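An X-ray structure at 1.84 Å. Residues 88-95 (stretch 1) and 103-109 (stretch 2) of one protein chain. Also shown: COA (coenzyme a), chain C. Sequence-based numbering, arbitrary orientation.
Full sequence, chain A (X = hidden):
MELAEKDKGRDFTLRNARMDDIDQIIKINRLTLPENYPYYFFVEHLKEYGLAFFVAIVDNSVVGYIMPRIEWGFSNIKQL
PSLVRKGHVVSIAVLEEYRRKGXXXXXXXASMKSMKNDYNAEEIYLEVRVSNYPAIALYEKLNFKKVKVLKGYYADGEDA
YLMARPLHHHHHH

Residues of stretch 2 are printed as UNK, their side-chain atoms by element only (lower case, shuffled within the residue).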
# COMPACT_ATOMS: atom_id res chain seq x y z
N HIS A 88 3.99 -5.02 3.85
CA HIS A 88 4.57 -3.83 3.26
C HIS A 88 3.61 -3.34 2.20
O HIS A 88 3.27 -4.08 1.28
CB HIS A 88 5.94 -4.19 2.67
CG HIS A 88 6.72 -3.03 2.12
ND1 HIS A 88 7.98 -3.18 1.58
CD2 HIS A 88 6.42 -1.71 2.03
CE1 HIS A 88 8.43 -2.00 1.18
NE2 HIS A 88 7.50 -1.10 1.44
N VAL A 89 3.14 -2.10 2.31
CA VAL A 89 2.30 -1.55 1.25
C VAL A 89 3.18 -1.05 0.14
O VAL A 89 3.92 -0.09 0.33
CB VAL A 89 1.42 -0.36 1.74
CG1 VAL A 89 0.52 0.15 0.60
CG2 VAL A 89 0.60 -0.75 2.96
N VAL A 90 3.10 -1.69 -1.02
CA VAL A 90 4.00 -1.34 -2.12
C VAL A 90 3.44 -0.13 -2.84
O VAL A 90 4.16 0.81 -3.20
CB VAL A 90 4.19 -2.51 -3.09
CG1 VAL A 90 5.08 -2.11 -4.27
CG2 VAL A 90 4.76 -3.71 -2.35
N SER A 91 2.13 -0.12 -3.00
CA SER A 91 1.49 0.90 -3.79
C SER A 91 0.02 1.01 -3.39
O SER A 91 -0.65 -0.00 -3.21
CB SER A 91 1.64 0.58 -5.29
OG SER A 91 1.18 1.62 -6.11
N ILE A 92 -0.47 2.24 -3.23
CA ILE A 92 -1.89 2.48 -3.04
C ILE A 92 -2.28 3.75 -3.79
O ILE A 92 -1.58 4.76 -3.75
CB ILE A 92 -2.26 2.56 -1.54
CG1 ILE A 92 -3.77 2.70 -1.35
CG2 ILE A 92 -1.53 3.71 -0.83
CD1 ILE A 92 -4.18 2.71 0.12
N ALA A 93 -3.37 3.69 -4.53
CA ALA A 93 -3.82 4.85 -5.27
C ALA A 93 -5.32 4.82 -5.48
O ALA A 93 -5.93 3.75 -5.52
CB ALA A 93 -3.10 4.92 -6.61
N VAL A 94 -5.92 6.00 -5.59
CA VAL A 94 -7.35 6.13 -5.84
C VAL A 94 -7.55 7.20 -6.91
O VAL A 94 -6.93 8.26 -6.83
CB VAL A 94 -8.11 6.53 -4.55
CG1 VAL A 94 -9.59 6.75 -4.82
CG2 VAL A 94 -7.90 5.48 -3.45
N LEU A 95 -8.38 6.93 -7.92
CA LEU A 95 -8.66 7.92 -8.96
C LEU A 95 -9.16 9.23 -8.32
O LEU A 95 -9.96 9.19 -7.38
CB LEU A 95 -9.69 7.39 -9.98
CG LEU A 95 -9.21 6.33 -10.97
CD1 LEU A 95 -10.34 5.84 -11.85
CD2 LEU A 95 -8.07 6.86 -11.83
N UNK A 103 -12.10 5.55 0.50
CA UNK A 103 -11.63 4.39 -0.26
C UNK A 103 -10.26 3.94 0.23
O UNK A 103 -10.05 2.75 0.49
c UNK A 103 -13.02 4.75 -2.32
c UNK A 103 -10.81 3.55 -2.49
c UNK A 103 -11.59 4.67 -1.77
c UNK A 103 -13.12 5.18 -3.76
N UNK A 104 -9.32 4.87 0.36
CA UNK A 104 -7.96 4.46 0.76
C UNK A 104 -8.00 3.90 2.17
O UNK A 104 -7.31 2.92 2.48
c UNK A 104 -6.99 5.63 0.67
N UNK A 105 -8.82 4.50 3.03
CA UNK A 105 -8.93 4.00 4.39
C UNK A 105 -9.43 2.57 4.40
O UNK A 105 -8.91 1.74 5.15
o UNK A 105 -9.29 6.17 5.41
c UNK A 105 -10.07 4.25 6.62
c UNK A 105 -9.88 4.88 5.25
N UNK A 106 -10.42 2.26 3.57
CA UNK A 106 -10.96 0.91 3.61
C UNK A 106 -10.03 -0.07 2.90
O UNK A 106 -9.94 -1.22 3.30
o UNK A 106 -12.33 1.25 1.62
c UNK A 106 -12.37 0.84 3.00
c UNK A 106 -13.33 1.76 3.78
N UNK A 107 -9.34 0.38 1.85
CA UNK A 107 -8.33 -0.49 1.21
C UNK A 107 -7.26 -0.90 2.23
O UNK A 107 -6.88 -2.07 2.32
c UNK A 107 -8.75 -1.06 -1.89
c UNK A 107 -8.53 0.32 -1.26
c UNK A 107 -7.68 0.21 0.01
c UNK A 107 -7.90 1.26 -2.28
N UNK A 108 -6.76 0.07 2.99
CA UNK A 108 -5.75 -0.22 4.00
C UNK A 108 -6.28 -1.15 5.09
O UNK A 108 -5.57 -2.04 5.53
c UNK A 108 -4.22 3.33 4.22
c UNK A 108 -4.19 1.85 3.85
c UNK A 108 -2.78 1.27 4.10
c UNK A 108 -5.22 1.07 4.64
N UNK A 109 -7.52 -0.94 5.53
CA UNK A 109 -8.05 -1.80 6.57
C UNK A 109 -8.15 -3.24 6.09
O UNK A 109 -7.83 -4.17 6.83
c UNK A 109 -9.91 -2.05 8.31
c UNK A 109 -9.43 -1.33 7.04
c UNK A 109 -10.67 -3.36 8.05
o UNK A 109 -11.01 -3.68 6.89
o UNK A 109 -10.95 -4.09 9.04
N1A COA C . -5.84 16.59 2.50
C2A COA C . -5.91 16.39 3.84
N3A COA C . -6.24 15.20 4.34
C4A COA C . -6.52 14.15 3.50
C5A COA C . -6.45 14.32 2.13
C6A COA C . -6.10 15.58 1.63
N6A COA C . -6.02 15.81 0.19
N7A COA C . -6.78 13.10 1.55
C8A COA C . -7.04 12.21 2.55
N9A COA C . -6.87 12.83 3.74
C1B COA C . -7.07 12.25 5.07
C2B COA C . -8.28 12.81 5.69
O2B COA C . -8.17 12.82 7.07
C3B COA C . -9.31 11.86 5.32
O3B COA C . -10.39 12.02 6.16
P3B COA C . -11.60 12.89 5.69
O7A COA C . -12.82 12.59 6.56
O8A COA C . -11.92 12.57 4.29
O9A COA C . -11.25 14.34 5.81
C4B COA C . -8.60 10.59 5.54
O4B COA C . -7.31 10.83 5.03
C5B COA C . -9.20 9.49 4.77
O5B COA C . -8.99 9.60 3.39
P1A COA C . -9.58 8.63 2.29
O1A COA C . -10.86 9.19 1.71
O2A COA C . -9.76 7.28 2.86
O3A COA C . -8.45 8.68 1.17
P2A COA C . -8.67 8.69 -0.39
O4A COA C . -9.11 10.06 -0.90
O5A COA C . -9.63 7.61 -0.79
O6A COA C . -7.25 8.35 -1.06
CBP COA C . -4.87 8.76 -1.40
CCP COA C . -6.11 8.83 -0.46
CDP COA C . -3.69 9.38 -0.70
CEP COA C . -4.60 7.28 -1.68
CAP COA C . -5.26 9.51 -2.65
OAP COA C . -5.26 10.93 -2.48
C9P COA C . -4.39 9.24 -3.86
O9P COA C . -4.60 8.24 -4.59
N8P COA C . -3.29 10.11 -4.22
C7P COA C . -2.43 9.88 -5.38
C6P COA C . -1.61 8.56 -5.28
C5P COA C . -0.84 8.45 -3.97
O5P COA C . -0.16 9.43 -3.59
N4P COA C . -0.91 7.22 -3.17
C3P COA C . -0.19 7.12 -1.92
C2P COA C . 1.34 7.07 -1.98
S1P COA C . 2.21 6.53 -0.55

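Position 103 carries four side-chain carbons and nothing else. They fork at the first carbon, and one arm is two carbons long. The short arm of the fork lies 3.6 Å from CG2 of Val94, the closest approach between the two stretches. A branch at CB with a longer arm is isoleucine. This is Ile103, and the carbon near Val94 is CG2.

Position 104 has a single side-chain carbon, CB. The CB lies 4.1 Å from CD1 of Ile92 and 4.2 Å from CG2 of Val94. A lone CB is alanine, so this is Ala104. The short side chain points sideways, yet it touches both strand residues. The CA atoms of Val94 and Ala104 are 6.8 Å apart. The backbone N of Ala104 donates a hydrogen bond to O5A of coenzyme A, at 3.0 Å.

Position 105 has one carbon bearing one oxygen and one carbon. It points away from the strand and makes no contact with it. Valine would have no oxygen, and serine no second carbon, so this is Thr105. Its OG1 donates to O2A of coenzyme A at 2.8 Å, and its backbone N donates to the same O2A at 2.9 Å.

Position 106 repeats that pattern of one carbon bearing an oxygen and a carbon. It too stays clear of the strand. It is Thr106. Its OG1 donates back to the backbone O of Ile103 at 3.0 Å, within the helix.

Position 107 has four carbons, forked at the second. The CB is 4.3 Å from CD1 of Ile92, and one terminal carbon is 4.4 Å from CG2 of Val94. The later fork gives leucine. This is Leu107, and that terminal carbon is CD1.

Position 108 again has four carbons forked at the second. Its CA-to-CB bond points sideways, but the end of the side chain comes nearer the strand. The branching carbon is 3.8 Å from CD1 of Ile92, and one terminal carbon is 4.1 Å from CG2 of Val89. This is Leu108, and these carbons are CG and CD2.

Position 109 has three carbons in a row, the third bearing two oxygens. It is exposed and out of reach of the strand. This carboxylate is Glu109.

The contact is apolar packing, with no hydrogen bond between the stretches. Helix and strand run roughly antiparallel, at 148°. Val89, Ile92 and Val94 point toward the helix and meet Ile103, Ala104, Leu107 and Leu108. Coenzyme A also links the two: its N4P donates to O of Ile92 at 2.6 Å, its O9P accepts from N of Val94 at 2.8 Å, and its phosphate oxygens receive the helix donors.

Stretch 2, residues 103-109: IATTLLE
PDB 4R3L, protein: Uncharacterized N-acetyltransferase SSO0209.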